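Local coordinates for protein D-aminoacyl-tRNA deacylase 1 (Homo sapiens, PDB 2OKV) that hydrolyses D-aminoacyl-tRNAs and mischarged glycyl-tRNA(Ala) as an editing enzyme, works as a homodimer and may also act in DNA replication, at residues B[13-18]-B[124-129]; B[52-57]-B[61-66]; B[31-36]-B[103-108]; B[65-70]-B[115-120]. One frame throughout, in Å; residues are numbered along the deposited sequence.

Contact 1: B[13-18]-B[124-129]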
loop_
_atom_site.group_PDB
_atom_site.type_symbol
_atom_site.label_atom_id
_atom_site.label_comp_id
_atom_site.label_asym_id
_atom_site.label_seq_id
_atom_site.Cartn_x
_atom_site.Cartn_y
_atom_site.Cartn_z
ATOM N N VAL B 13 9.991 11.369 1.780
ATOM C CA VAL B 13 10.555 10.559 2.846
ATOM C C VAL B 13 11.277 11.495 3.780
ATOM O O VAL B 13 12.075 12.346 3.335
ATOM C CB VAL B 13 11.534 9.498 2.285
ATOM C CG1 VAL B 13 12.335 8.817 3.400
ATOM C CG2 VAL B 13 10.780 8.473 1.429
ATOM N N THR B 14 10.974 11.336 5.069
ATOM C CA THR B 14 11.683 12.010 6.160
ATOM C C THR B 14 12.363 10.963 7.058
ATOM O O THR B 14 11.836 9.865 7.243
ATOM C CB THR B 14 10.679 12.841 7.006
ATOM O OG1 THR B 14 10.251 13.983 6.249
ATOM C CG2 THR B 14 11.313 13.341 8.220
ATOM N N VAL B 15 13.525 11.310 7.603
ATOM C CA VAL B 15 14.191 10.522 8.640
ATOM C C VAL B 15 14.483 11.480 9.802
ATOM O O VAL B 15 15.312 12.370 9.670
ATOM C CB VAL B 15 15.501 9.875 8.119
ATOM C CG1 VAL B 15 16.360 9.274 9.279
ATOM C CG2 VAL B 15 15.197 8.834 7.061
ATOM N N GLY B 16 13.755 11.318 10.904
ATOM C CA GLY B 16 13.897 12.166 12.086
ATOM C C GLY B 16 13.481 13.607 11.861
ATOM O O GLY B 16 13.945 14.507 12.547
ATOM N N GLY B 17 12.594 13.836 10.903
ATOM C CA GLY B 17 12.180 15.201 10.572
ATOM C C GLY B 17 13.003 15.826 9.451
ATOM O O GLY B 17 12.623 16.874 8.920
ATOM N N GLU B 18 14.118 15.184 9.090
ATOM C CA GLU B 18 14.931 15.594 7.939
ATOM C C GLU B 18 14.396 15.054 6.615
ATOM O O GLU B 18 14.300 13.828 6.422
ATOM C CB GLU B 18 16.360 15.127 8.123
ATOM C CG GLU B 18 17.206 15.099 6.843
ATOM C CD GLU B 18 18.656 14.849 7.147
ATOM O OE1 GLU B 18 19.372 14.183 6.341
ATOM O OE2 GLU B 18 19.067 15.314 8.222
ATOM N N ASP B 124 14.622 7.864 -3.882
ATOM C CA ASP B 124 14.736 6.739 -2.981
ATOM C C ASP B 124 14.489 7.201 -1.544
ATOM O O ASP B 124 14.651 8.388 -1.214
ATOM C CB ASP B 124 16.155 6.150 -3.123
ATOM C CG ASP B 124 16.368 4.866 -2.320
ATOM O OD1 ASP B 124 15.390 4.176 -1.934
ATOM O OD2 ASP B 124 17.543 4.544 -2.089
ATOM N N GLY B 125 14.120 6.259 -0.684
ATOM C CA GLY B 125 14.199 6.486 0.750
ATOM C C GLY B 125 15.642 6.311 1.182
ATOM O O GLY B 125 16.569 6.487 0.379
ATOM N N LYS B 126 15.836 5.943 2.449
ATOM C CA LYS B 126 17.160 5.613 2.975
ATOM C C LYS B 126 17.095 4.184 3.512
ATOM O O LYS B 126 16.536 3.941 4.582
ATOM C CB LYS B 126 17.598 6.612 4.067
ATOM C CG LYS B 126 19.022 6.363 4.589
ATOM C CD LYS B 126 19.678 7.572 5.317
ATOM C CE LYS B 126 18.767 8.244 6.350
ATOM N NZ LYS B 126 19.456 9.362 7.116
ATOM N N PHE B 127 17.664 3.250 2.747
ATOM C CA PHE B 127 17.522 1.801 3.000
ATOM C C PHE B 127 17.479 1.306 4.466
ATOM O O PHE B 127 16.597 0.547 4.832
ATOM C CB PHE B 127 18.559 0.983 2.214
ATOM C CG PHE B 127 18.351 -0.503 2.326
ATOM C CD1 PHE B 127 17.518 -1.169 1.428
ATOM C CD2 PHE B 127 18.958 -1.230 3.348
ATOM C CE1 PHE B 127 17.290 -2.530 1.539
ATOM C CE2 PHE B 127 18.743 -2.607 3.468
ATOM C CZ PHE B 127 17.909 -3.258 2.558
ATOM N N GLY B 128 18.402 1.693 5.309
ATOM C CA GLY B 128 18.365 1.083 6.658
ATOM C C GLY B 128 17.484 1.766 7.703
ATOM O O GLY B 128 17.333 1.270 8.833
ATOM N N ALA B 129 16.902 2.899 7.324
ATOM C CA ALA B 129 16.519 3.916 8.298
ATOM C C ALA B 129 15.069 3.823 8.713
ATOM O O ALA B 129 14.246 3.257 8.011
ATOM C CB ALA B 129 16.819 5.312 7.741
#
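Gly-125 meets Val-13 first: its CA sits against both methyls of the valine, CG1 and CG2 of Val-13 each 4.0 Å from Gly-125 CA, so the fork of the side chain straddles a backbone carbon. The same valine also packs on Leu-75 and Val-77 of strand 73-78, which makes it the buried end of the contact. Lys-126 comes next and crosses Val-15 at about a right angle. CG of Lys-126 points opposite its own N (chi1 -176°), and a kink at chi3 (47°) swings CE and NZ over the valine fork. Lys-126 CE is 3.7 Å from Val-15 CG2, so the methylene end of the chain packs on the methyls, while the ammonium NZ merely passes Val-15 CG1 at 3.8 Å on the exposed rim. NZ also stands 4.9 Å from Glu-18 OE1, too far for a salt bridge, though the opposite charges may attract through solvent. Val-15 and Glu-18 are the ends of a tight type I' turn through Gly-16 and Gly-17, closed by Val-15 N to Glu-18 O and Glu-18 N to Val-15 O; it is the tip of a beta hairpin with a two-residue loop, formed by strands 10-15 and 18-23. The lysine thus packs on a hairpin end. From Lys-126 the chain makes its own type I turn, closed by Ala-129 N to Lys-126 O at 3.0 Å. That turn brings the methyl of Ala-129 back to Val-15, with CB of Ala-129 3.9 Å from Val-15 CG2, just before strand 131-137, whose Met-131 packs on Val-15 too.

Contact 2: B[52-57]-B[61-66]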
loop_
_atom_site.group_PDB
_atom_site.type_symbol
_atom_site.label_atom_id
_atom_site.label_comp_id
_atom_site.label_asym_id
_atom_site.label_seq_id
_atom_site.Cartn_x
_atom_site.Cartn_y
_atom_site.Cartn_z
ATOM N N LEU B 52 3.211 0.303 -16.027
ATOM C CA LEU B 52 1.914 0.252 -15.357
ATOM C C LEU B 52 1.059 1.493 -15.667
ATOM O O LEU B 52 1.414 2.619 -15.287
ATOM C CB LEU B 52 2.125 0.154 -13.846
ATOM C CG LEU B 52 1.120 -0.490 -12.871
ATOM C CD1 LEU B 52 1.013 0.338 -11.602
ATOM C CD2 LEU B 52 -0.225 -0.819 -13.445
ATOM N N ARG B 53 -0.076 1.262 -16.312
ATOM C CA ARG B 53 -0.970 2.330 -16.779
ATOM C C ARG B 53 -1.946 2.776 -15.688
ATOM O O ARG B 53 -3.082 2.294 -15.603
ATOM C CB ARG B 53 -1.772 1.869 -17.997
ATOM C CG ARG B 53 -0.997 1.670 -19.302
ATOM C CD ARG B 53 -1.906 0.913 -20.330
ATOM N NE ARG B 53 -1.851 1.495 -21.665
ATOM C CZ ARG B 53 -2.917 1.844 -22.394
ATOM N NH1 ARG B 53 -4.161 1.674 -21.937
ATOM N NH2 ARG B 53 -2.740 2.377 -23.593
ATOM N N VAL B 54 -1.501 3.730 -14.888
ATOM C CA VAL B 54 -2.255 4.187 -13.743
ATOM C C VAL B 54 -2.733 5.646 -13.919
ATOM O O VAL B 54 -3.479 6.184 -13.092
ATOM C CB VAL B 54 -1.368 3.946 -12.496
ATOM C CG1 VAL B 54 -0.970 5.222 -11.793
ATOM C CG2 VAL B 54 -1.952 2.883 -11.608
ATOM N N PHE B 55 -2.313 6.266 -15.021
ATOM C CA PHE B 55 -2.620 7.677 -15.288
ATOM C C PHE B 55 -3.609 7.882 -16.430
ATOM O O PHE B 55 -3.761 7.014 -17.295
ATOM C CB PHE B 55 -1.324 8.461 -15.539
ATOM C CG PHE B 55 -0.372 8.418 -14.375
ATOM C CD1 PHE B 55 0.714 7.541 -14.371
ATOM C CD2 PHE B 55 -0.582 9.233 -13.260
ATOM C CE1 PHE B 55 1.580 7.473 -13.262
ATOM C CE2 PHE B 55 0.287 9.181 -12.148
ATOM C CZ PHE B 55 1.363 8.288 -12.154
ATOM N N GLU B 56 -4.283 9.035 -16.414
ATOM C CA GLU B 56 -5.223 9.422 -17.478
ATOM C C GLU B 56 -4.507 10.078 -18.668
ATOM O O GLU B 56 -3.426 10.645 -18.504
ATOM C CB GLU B 56 -6.262 10.414 -16.942
ATOM C CG GLU B 56 -7.035 9.972 -15.708
ATOM C CD GLU B 56 -7.895 11.099 -15.114
ATOM O OE1 GLU B 56 -7.972 12.199 -15.716
ATOM O OE2 GLU B 56 -8.502 10.882 -14.041
ATOM N N ASP B 57 -5.110 9.995 -19.852
ATOM C CA ASP B 57 -4.714 10.828 -20.998
ATOM C C ASP B 57 -5.381 12.216 -20.935
ATOM O O ASP B 57 -6.108 12.506 -19.988
ATOM C CB ASP B 57 -4.977 10.113 -22.339
ATOM C CG ASP B 57 -6.464 9.941 -22.658
ATOM O OD1 ASP B 57 -7.338 10.475 -21.931
ATOM O OD2 ASP B 57 -6.760 9.265 -23.666
ATOM N N LYS B 61 -9.536 9.748 -20.120
ATOM C CA LYS B 61 -9.679 8.288 -20.105
ATOM C C LYS B 61 -8.729 7.696 -19.055
ATOM O O LYS B 61 -7.541 8.007 -19.047
ATOM C CB LYS B 61 -9.324 7.718 -21.474
ATOM C CG LYS B 61 -10.000 6.259 -21.751
ATOM C CD LYS B 61 -8.975 5.254 -22.390
ATOM C CE LYS B 61 -8.274 5.926 -23.633
ATOM N NZ LYS B 61 -6.927 5.287 -23.975
ATOM N N HIS B 62 -9.258 6.847 -18.179
ATOM C CA HIS B 62 -8.464 6.233 -17.101
ATOM C C HIS B 62 -7.577 5.114 -17.643
ATOM O O HIS B 62 -7.859 4.545 -18.707
ATOM C CB HIS B 62 -9.396 5.662 -16.033
ATOM C CG HIS B 62 -10.158 6.698 -15.264
ATOM N ND1 HIS B 62 -10.678 6.455 -14.007
ATOM C CD2 HIS B 62 -10.475 7.979 -15.559
ATOM C CE1 HIS B 62 -11.301 7.537 -13.574
ATOM N NE2 HIS B 62 -11.193 8.476 -14.495
ATOM N N TRP B 63 -6.498 4.817 -16.917
ATOM C CA TRP B 63 -5.650 3.649 -17.187
ATOM C C TRP B 63 -5.037 3.653 -18.579
ATOM O O TRP B 63 -4.954 2.603 -19.235
ATOM C CB TRP B 63 -6.442 2.344 -16.956
ATOM C CG TRP B 63 -7.404 2.411 -15.775
ATOM C CD1 TRP B 63 -8.737 2.119 -15.781
ATOM C CD2 TRP B 63 -7.091 2.826 -14.436
ATOM N NE1 TRP B 63 -9.276 2.324 -14.525
ATOM C CE2 TRP B 63 -8.284 2.751 -13.682
ATOM C CE3 TRP B 63 -5.914 3.259 -13.803
ATOM C CZ2 TRP B 63 -8.335 3.083 -12.323
ATOM C CZ3 TRP B 63 -5.963 3.587 -12.446
ATOM C CH2 TRP B 63 -7.163 3.495 -11.724
ATOM N N SER B 64 -4.627 4.822 -19.061
ATOM C CA SER B 64 -4.127 4.893 -20.446
ATOM C C SER B 64 -2.661 5.306 -20.571
ATOM O O SER B 64 -2.078 5.191 -21.639
ATOM C CB SER B 64 -5.022 5.769 -21.339
ATOM O OG SER B 64 -5.259 7.043 -20.768
ATOM N N LYS B 65 -2.069 5.784 -19.483
ATOM C CA LYS B 65 -0.689 6.248 -19.533
ATOM C C LYS B 65 0.106 5.730 -18.339
ATOM O O LYS B 65 -0.395 5.703 -17.203
ATOM C CB LYS B 65 -0.637 7.778 -19.578
ATOM C CG LYS B 65 -1.379 8.425 -20.753
ATOM C CD LYS B 65 -0.497 8.661 -21.954
ATOM C CE LYS B 65 -1.300 9.284 -23.096
ATOM N NZ LYS B 65 -0.407 9.778 -24.181
ATOM N N SER B 66 1.347 5.325 -18.589
ATOM C CA SER B 66 2.261 4.956 -17.491
ATOM C C SER B 66 2.999 6.178 -16.939
ATOM O O SER B 66 2.936 7.259 -17.516
ATOM C CB SER B 66 3.280 3.956 -17.997
ATOM O OG SER B 66 4.117 4.562 -18.973
HETATM O O HOH W 1 -6.182 6.531 -14.547
#
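Phe-55 and Lys-65 are joined through both backbone polar atoms: Phe-55 N donates to Lys-65 O at 3.0 Å, within the carbonyl plane, and Phe-55 O takes two N-H groups in return. Ser-64 N approaches Phe-55 O almost head-on at 2.9 Å, while Lys-65 N comes from above the carbonyl plane. At the turn end, Lys-61 N reaches Asp-57 OD1 at 2.9 Å from 35° above the carboxylate plane, and Gly-60 N shares that oxygen. Asp-57 CG is wedged between its own N and carbonyl carbon (chi1 69°), which folds the carboxylate back over the turn. Lys-61 O is likewise held twice, by Asp-57 N at 3.2 Å and by Ser-64 OG. The Asp-57 OD2 to Lys-61 NZ salt bridge is long at 4.0 Å. A water bridges Val-54 O and Trp-63 N. Arg-53 lays its guanidinium face on Ser-64 O and makes a weak bond from NH1 to Trp-63 O. The buried backbone O of Arg-53 has no hydrogen-bond partner, but Trp-63 CA-H points at it. Glu-56 and His-62 run side by side, carboxylate and ring planes only 6° apart. Apolar side-chain contact is slight: Trp-63 CZ3 reaches Val-54 CG2 at 4.2 Å. Phe-93 and Pro-91 of the second subunit also meet Trp-63. The whole is a short, irregular beta hairpin of strands 53-55 and 65-66 that forms part of the dimer interface, distorted by two classic beta bulges, Val-54 and Phe-55 facing Lys-65, and Ser-64 and Lys-65 facing Phe-55.

Contact 3: B[31-36]-B[103-108]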
loop_
_atom_site.group_PDB
_atom_site.type_symbol
_atom_site.label_atom_id
_atom_site.label_comp_id
_atom_site.label_asym_id
_atom_site.label_seq_id
_atom_site.Cartn_x
_atom_site.Cartn_y
_atom_site.Cartn_z
ATOM N N LEU B 31 8.715 -1.707 -2.069
ATOM C CA LEU B 31 9.328 -2.870 -2.726
ATOM C C LEU B 31 9.756 -3.980 -1.758
ATOM O O LEU B 31 10.661 -3.782 -0.925
ATOM C CB LEU B 31 10.535 -2.408 -3.531
ATOM C CG LEU B 31 10.940 -3.017 -4.877
ATOM C CD1 LEU B 31 12.413 -3.389 -4.799
ATOM C CD2 LEU B 31 10.102 -4.206 -5.371
ATOM N N GLY B 32 9.131 -5.150 -1.897
ATOM C CA GLY B 32 9.430 -6.315 -1.070
ATOM C C GLY B 32 10.252 -7.373 -1.781
ATOM O O GLY B 32 9.744 -8.072 -2.653
ATOM N N ILE B 33 11.517 -7.499 -1.385
ATOM C CA ILE B 33 12.460 -8.433 -1.999
ATOM C C ILE B 33 12.534 -9.744 -1.218
ATOM O O ILE B 33 12.805 -9.758 -0.014
ATOM C CB ILE B 33 13.893 -7.822 -2.091
ATOM C CG1 ILE B 33 13.896 -6.538 -2.934
ATOM C CG2 ILE B 33 14.891 -8.836 -2.657
ATOM C CD1 ILE B 33 15.080 -5.583 -2.569
ATOM N N SER B 34 12.325 -10.854 -1.916
ATOM C CA SER B 34 12.337 -12.155 -1.271
ATOM C C SER B 34 13.677 -12.844 -1.467
ATOM O O SER B 34 14.423 -12.514 -2.392
ATOM C CB SER B 34 11.227 -13.036 -1.828
ATOM O OG SER B 34 11.750 -13.967 -2.748
ATOM N N LEU B 35 13.955 -13.800 -0.581
ATOM C CA LEU B 35 15.106 -14.700 -0.649
ATOM C C LEU B 35 15.341 -15.333 -2.018
ATOM O O LEU B 35 16.487 -15.494 -2.445
ATOM C CB LEU B 35 14.918 -15.839 0.356
ATOM C CG LEU B 35 15.719 -15.839 1.657
ATOM C CD1 LEU B 35 15.283 -17.014 2.529
ATOM C CD2 LEU B 35 17.217 -15.904 1.387
ATOM N N GLU B 36 14.259 -15.730 -2.683
ATOM C CA GLU B 36 14.375 -16.447 -3.959
ATOM C C GLU B 36 14.530 -15.514 -5.166
ATOM O O GLU B 36 14.730 -15.986 -6.291
ATOM C CB GLU B 36 13.209 -17.428 -4.151
ATOM C CG GLU B 36 13.598 -18.901 -3.939
ATOM C CD GLU B 36 12.674 -19.867 -4.679
ATOM O OE1 GLU B 36 13.178 -20.829 -5.305
ATOM O OE2 GLU B 36 11.438 -19.661 -4.643
ATOM N N GLU B 103 20.315 -5.008 0.583
ATOM C CA GLU B 103 20.740 -3.648 0.242
ATOM C C GLU B 103 21.378 -3.604 -1.147
ATOM O O GLU B 103 21.033 -2.753 -1.963
ATOM C CB GLU B 103 21.695 -3.030 1.276
ATOM C CG GLU B 103 21.909 -1.543 0.954
ATOM C CD GLU B 103 22.382 -0.706 2.122
ATOM O OE1 GLU B 103 23.012 -1.248 3.051
ATOM O OE2 GLU B 103 22.116 0.515 2.090
ATOM N N GLY B 104 22.304 -4.526 -1.403
ATOM C CA GLY B 104 22.880 -4.679 -2.737
ATOM C C GLY B 104 21.854 -4.934 -3.824
ATOM O O GLY B 104 21.898 -4.315 -4.897
ATOM N N PHE B 105 20.921 -5.848 -3.562
ATOM C CA PHE B 105 19.865 -6.146 -4.540
ATOM C C PHE B 105 19.016 -4.898 -4.827
ATOM O O PHE B 105 18.792 -4.544 -5.996
ATOM C CB PHE B 105 18.986 -7.298 -4.049
ATOM C CG PHE B 105 18.037 -7.834 -5.095
ATOM C CD1 PHE B 105 18.210 -9.108 -5.611
ATOM C CD2 PHE B 105 16.966 -7.063 -5.561
ATOM C CE1 PHE B 105 17.345 -9.606 -6.581
ATOM C CE2 PHE B 105 16.096 -7.554 -6.540
ATOM C CZ PHE B 105 16.291 -8.827 -7.048
ATOM N N TYR B 106 18.556 -4.241 -3.762
ATOM C CA TYR B 106 17.805 -2.988 -3.852
ATOM C C TYR B 106 18.553 -1.920 -4.665
ATOM O O TYR B 106 17.979 -1.301 -5.578
ATOM C CB TYR B 106 17.476 -2.453 -2.438
ATOM C CG TYR B 106 16.608 -1.225 -2.477
ATOM C CD1 TYR B 106 15.274 -1.329 -2.881
ATOM C CD2 TYR B 106 17.102 0.041 -2.128
ATOM C CE1 TYR B 106 14.450 -0.234 -2.947
ATOM C CE2 TYR B 106 16.249 1.186 -2.216
ATOM C CZ TYR B 106 14.930 1.012 -2.627
ATOM O OH TYR B 106 14.032 2.066 -2.750
ATOM N N ASN B 107 19.826 -1.698 -4.328
ATOM C CA ASN B 107 20.623 -0.731 -5.067
ATOM C C ASN B 107 20.686 -1.075 -6.562
ATOM O O ASN B 107 20.467 -0.201 -7.394
ATOM C CB ASN B 107 22.002 -0.567 -4.451
ATOM C CG ASN B 107 21.965 0.229 -3.162
ATOM O OD1 ASN B 107 21.029 1.002 -2.920
ATOM N ND2 ASN B 107 22.974 0.043 -2.325
ATOM N N SER B 108 20.934 -2.343 -6.891
ATOM C CA SER B 108 20.948 -2.790 -8.293
ATOM C C SER B 108 19.586 -2.559 -8.972
ATOM O O SER B 108 19.514 -2.163 -10.156
ATOM C CB SER B 108 21.348 -4.263 -8.403
ATOM O OG SER B 108 22.703 -4.470 -8.012
#
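Just ahead of Phe-105 and Tyr-106, the two residues of helix 99-116 that meet Ile-33 and Leu-31, the carbonyl of Gly-104 is gripped twice. Ser-108 N bonds Gly-104 O at 3.0 Å as the regular helical link, and Ser-108 OG donates to the same oxygen at 3.2 Å from the opposite face of the carbonyl plane. These bonds serve the helix itself; across the contact the meeting is apolar. Ile-33, just past the end of strand 26-32, uses both branches. CG2, opposite its own N, lies over one face of the Phe-105 ring, 4.1 Å from the centroid and 16° off the normal, a CH-pi contact. The other branch runs past the rim of that ring to end at CD1, which is 3.8 Å from Phe-105 CD2 and 3.9 Å from Tyr-106 CB. Phe-105 swings its ring opposite its own N (chi1 -169°), toward the strand end, and Leu-42 of helix 39-51 and Met-1 add to its surroundings. Leu-31 crosses the tyrosine at a slant: CD1 of Leu-31 is 4.0 Å from Tyr-106 CD1, at the edge of the ring near its plane. At the far end of that ring, Tyr-106 OH is hydrogen-bonded to Asp-124 OD1, so the one polar atom of this otherwise apolar side chain is satisfied outside the two segments. The helix therefore packs on the end of strand 26-32 and the residue just beyond it through dispersive hydrocarbon contacts, a single CH-pi approach among them.

Contact 4: B[65-70]-B[115-120]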
loop_
_atom_site.group_PDB
_atom_site.type_symbol
_atom_site.label_atom_id
_atom_site.label_comp_id
_atom_site.label_asym_id
_atom_site.label_seq_id
_atom_site.Cartn_x
_atom_site.Cartn_y
_atom_site.Cartn_z
ATOM N N LYS B 65 -2.069 5.784 -19.483
ATOM C CA LYS B 65 -0.689 6.248 -19.533
ATOM C C LYS B 65 0.106 5.730 -18.339
ATOM O O LYS B 65 -0.395 5.703 -17.203
ATOM C CB LYS B 65 -0.637 7.778 -19.578
ATOM C CG LYS B 65 -1.379 8.425 -20.753
ATOM C CD LYS B 65 -0.497 8.661 -21.954
ATOM C CE LYS B 65 -1.300 9.284 -23.096
ATOM N NZ LYS B 65 -0.407 9.778 -24.181
ATOM N N SER B 66 1.347 5.325 -18.589
ATOM C CA SER B 66 2.261 4.956 -17.491
ATOM C C SER B 66 2.999 6.178 -16.939
ATOM O O SER B 66 2.936 7.259 -17.516
ATOM C CB SER B 66 3.280 3.956 -17.997
ATOM O OG SER B 66 4.117 4.562 -18.973
ATOM N N VAL B 67 3.735 5.987 -15.846
ATOM C CA VAL B 67 4.582 7.032 -15.281
ATOM C C VAL B 67 5.546 7.595 -16.352
ATOM O O VAL B 67 5.810 8.793 -16.383
ATOM C CB VAL B 67 5.327 6.511 -13.997
ATOM C CG1 VAL B 67 6.442 5.522 -14.357
ATOM C CG2 VAL B 67 5.866 7.664 -13.143
ATOM N N MET B 68 6.051 6.730 -17.230
ATOM C CA MET B 68 7.006 7.141 -18.263
ATOM C C MET B 68 6.326 7.922 -19.383
ATOM O O MET B 68 6.909 8.866 -19.922
ATOM C CB MET B 68 7.726 5.936 -18.872
ATOM C CG MET B 68 8.717 5.266 -17.967
ATOM S SD MET B 68 9.893 4.237 -18.867
ATOM C CE MET B 68 10.229 5.162 -20.366
ATOM N N ASP B 69 5.109 7.512 -19.744
ATOM C CA ASP B 69 4.293 8.254 -20.711
ATOM C C ASP B 69 4.076 9.690 -20.246
ATOM O O ASP B 69 4.086 10.621 -21.060
ATOM C CB ASP B 69 2.924 7.587 -20.900
ATOM C CG ASP B 69 3.012 6.248 -21.602
ATOM O OD1 ASP B 69 3.948 6.054 -22.411
ATOM O OD2 ASP B 69 2.145 5.387 -21.339
ATOM N N LYS B 70 3.866 9.851 -18.935
ATOM C CA LYS B 70 3.565 11.151 -18.339
ATOM C C LYS B 70 4.821 11.948 -17.997
ATOM O O LYS B 70 4.735 13.140 -17.671
ATOM C CB LYS B 70 2.721 10.980 -17.067
ATOM C CG LYS B 70 1.372 10.309 -17.257
ATOM C CD LYS B 70 0.456 11.126 -18.171
ATOM C CE LYS B 70 -0.240 12.255 -17.419
ATOM N NZ LYS B 70 -1.259 12.911 -18.321
ATOM N N LYS B 115 18.386 3.477 -15.307
ATOM C CA LYS B 115 18.921 3.337 -16.657
ATOM C C LYS B 115 17.842 3.061 -17.716
ATOM O O LYS B 115 18.020 3.409 -18.886
ATOM C CB LYS B 115 20.072 2.326 -16.710
ATOM C CG LYS B 115 19.717 0.899 -17.100
ATOM C CD LYS B 115 21.006 0.145 -17.429
ATOM C CE LYS B 115 20.902 -1.350 -17.153
ATOM N NZ LYS B 115 22.284 -1.901 -16.944
ATOM N N THR B 116 16.736 2.447 -17.298
ATOM C CA THR B 116 15.610 2.140 -18.198
ATOM C C THR B 116 14.705 3.355 -18.390
ATOM O O THR B 116 14.047 3.486 -19.427
ATOM C CB THR B 116 14.779 0.931 -17.672
ATOM O OG1 THR B 116 15.638 -0.205 -17.541
ATOM C CG2 THR B 116 13.622 0.562 -18.629
ATOM N N TYR B 117 14.642 4.214 -17.370
ATOM C CA TYR B 117 13.843 5.442 -17.392
ATOM C C TYR B 117 14.775 6.658 -17.377
ATOM O O TYR B 117 15.708 6.727 -18.175
ATOM C CB TYR B 117 12.870 5.454 -16.201
ATOM C CG TYR B 117 11.817 6.558 -16.200
ATOM C CD1 TYR B 117 11.502 7.288 -17.370
ATOM C CD2 TYR B 117 11.122 6.855 -15.030
ATOM C CE1 TYR B 117 10.507 8.300 -17.350
ATOM C CE2 TYR B 117 10.144 7.847 -14.996
ATOM C CZ TYR B 117 9.837 8.558 -16.151
ATOM O OH TYR B 117 8.870 9.531 -16.078
ATOM N N ARG B 118 14.524 7.610 -16.480
ATOM C CA ARG B 118 15.393 8.776 -16.319
ATOM C C ARG B 118 15.851 8.857 -14.852
ATOM O O ARG B 118 15.018 8.871 -13.942
ATOM C CB ARG B 118 14.664 10.063 -16.730
ATOM C CG ARG B 118 14.208 10.090 -18.191
ATOM C CD ARG B 118 13.657 11.449 -18.612
ATOM N NE ARG B 118 13.196 11.427 -20.006
ATOM C CZ ARG B 118 13.937 11.758 -21.064
ATOM N NH1 ARG B 118 13.412 11.696 -22.290
ATOM N NH2 ARG B 118 15.201 12.153 -20.910
ATOM N N PRO B 119 17.176 8.927 -14.621
ATOM C CA PRO B 119 17.709 8.909 -13.256
ATOM C C PRO B 119 17.139 10.016 -12.371
ATOM O O PRO B 119 16.833 9.773 -11.201
ATOM C CB PRO B 119 19.217 9.120 -13.464
ATOM C CG PRO B 119 19.468 8.675 -14.869
ATOM C CD PRO B 119 18.245 9.054 -15.630
ATOM N N GLU B 120 16.972 11.211 -12.934
ATOM C CA GLU B 120 16.554 12.390 -12.168
ATOM C C GLU B 120 15.111 12.341 -11.696
ATOM O O GLU B 120 14.722 13.100 -10.801
ATOM C CB GLU B 120 16.799 13.677 -12.974
ATOM C CG GLU B 120 15.842 13.888 -14.149
ATOM C CD GLU B 120 16.250 13.158 -15.425
ATOM O OE1 GLU B 120 17.300 12.480 -15.440
ATOM O OE2 GLU B 120 15.507 13.275 -16.430
#
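The ring of Tyr-117 carries Met-68 on one face: CG of Met-68 stands 3.6 Å from the ring centroid, 16° off the normal, in a CH-pi contact shifted toward the CD1 side. The closest methionine-ring pair is Met-68 CG and Tyr-117 CD1 at 3.5 Å. Beyond it the thioether leans outward, SD of Met-68 lying 4.4 Å from the centroid and 36° off the normal, an oblique Met-aromatic contact. A bend at chi3 (38°) brings CE of Met-68 back to 3.9 Å from Tyr-117 CD1. The two side chains slide past each other in opposite directions, so the methionine runs from the hydroxyl half of the ring toward its root. Val-67 touches the CE2 side more loosely, its CG1 4.4 Å from Tyr-117 CE2. Tyr-117 OH comes within 3.2 Å of Val-67 O, but its hydrogen bond is made with Tyr-72 O, just beyond the short helix 67-70. The start of that helix is secured by a capping box: Ser-66 N donates to Asp-69 OD2 at 2.9 Å, and Asp-69 N gives its hydrogen to Ser-66 OG at 3.2 Å. Tyr-117 is the first residue to leave helical geometry at the end of helix 99-116, and Leu-50 of helix 39-51 packs against both Met-68 and Tyr-117. A helix end is thus joined to a capped one-turn helix by a CH-pi contact over the ring face and an oblique sulfur contact, while the bond of the hydroxyl to Tyr-72 O probably limits how the ring can move.

From the N terminus, contact 1 closes the widest loop, from the hairpin tip at 13-18 to 124-129, and the other three nest inside it. Strand 26-32 then leads into contact 3, closed by helix 99-116, with contact 2 nested within as a local hairpin after helix 39-51. Contact 4 starts on Lys-65 and Ser-66, where contact 2 ends, and closes at the end of helix 99-116, so contacts 3 and 4 cross and fasten two places on one helix. Contacts 1 and 3 touch where Asp-124 meets Tyr-106 and Phe-127 packs on Tyr-106 and Glu-103, linking the end of strand 122-124 and the loop after it to that helix.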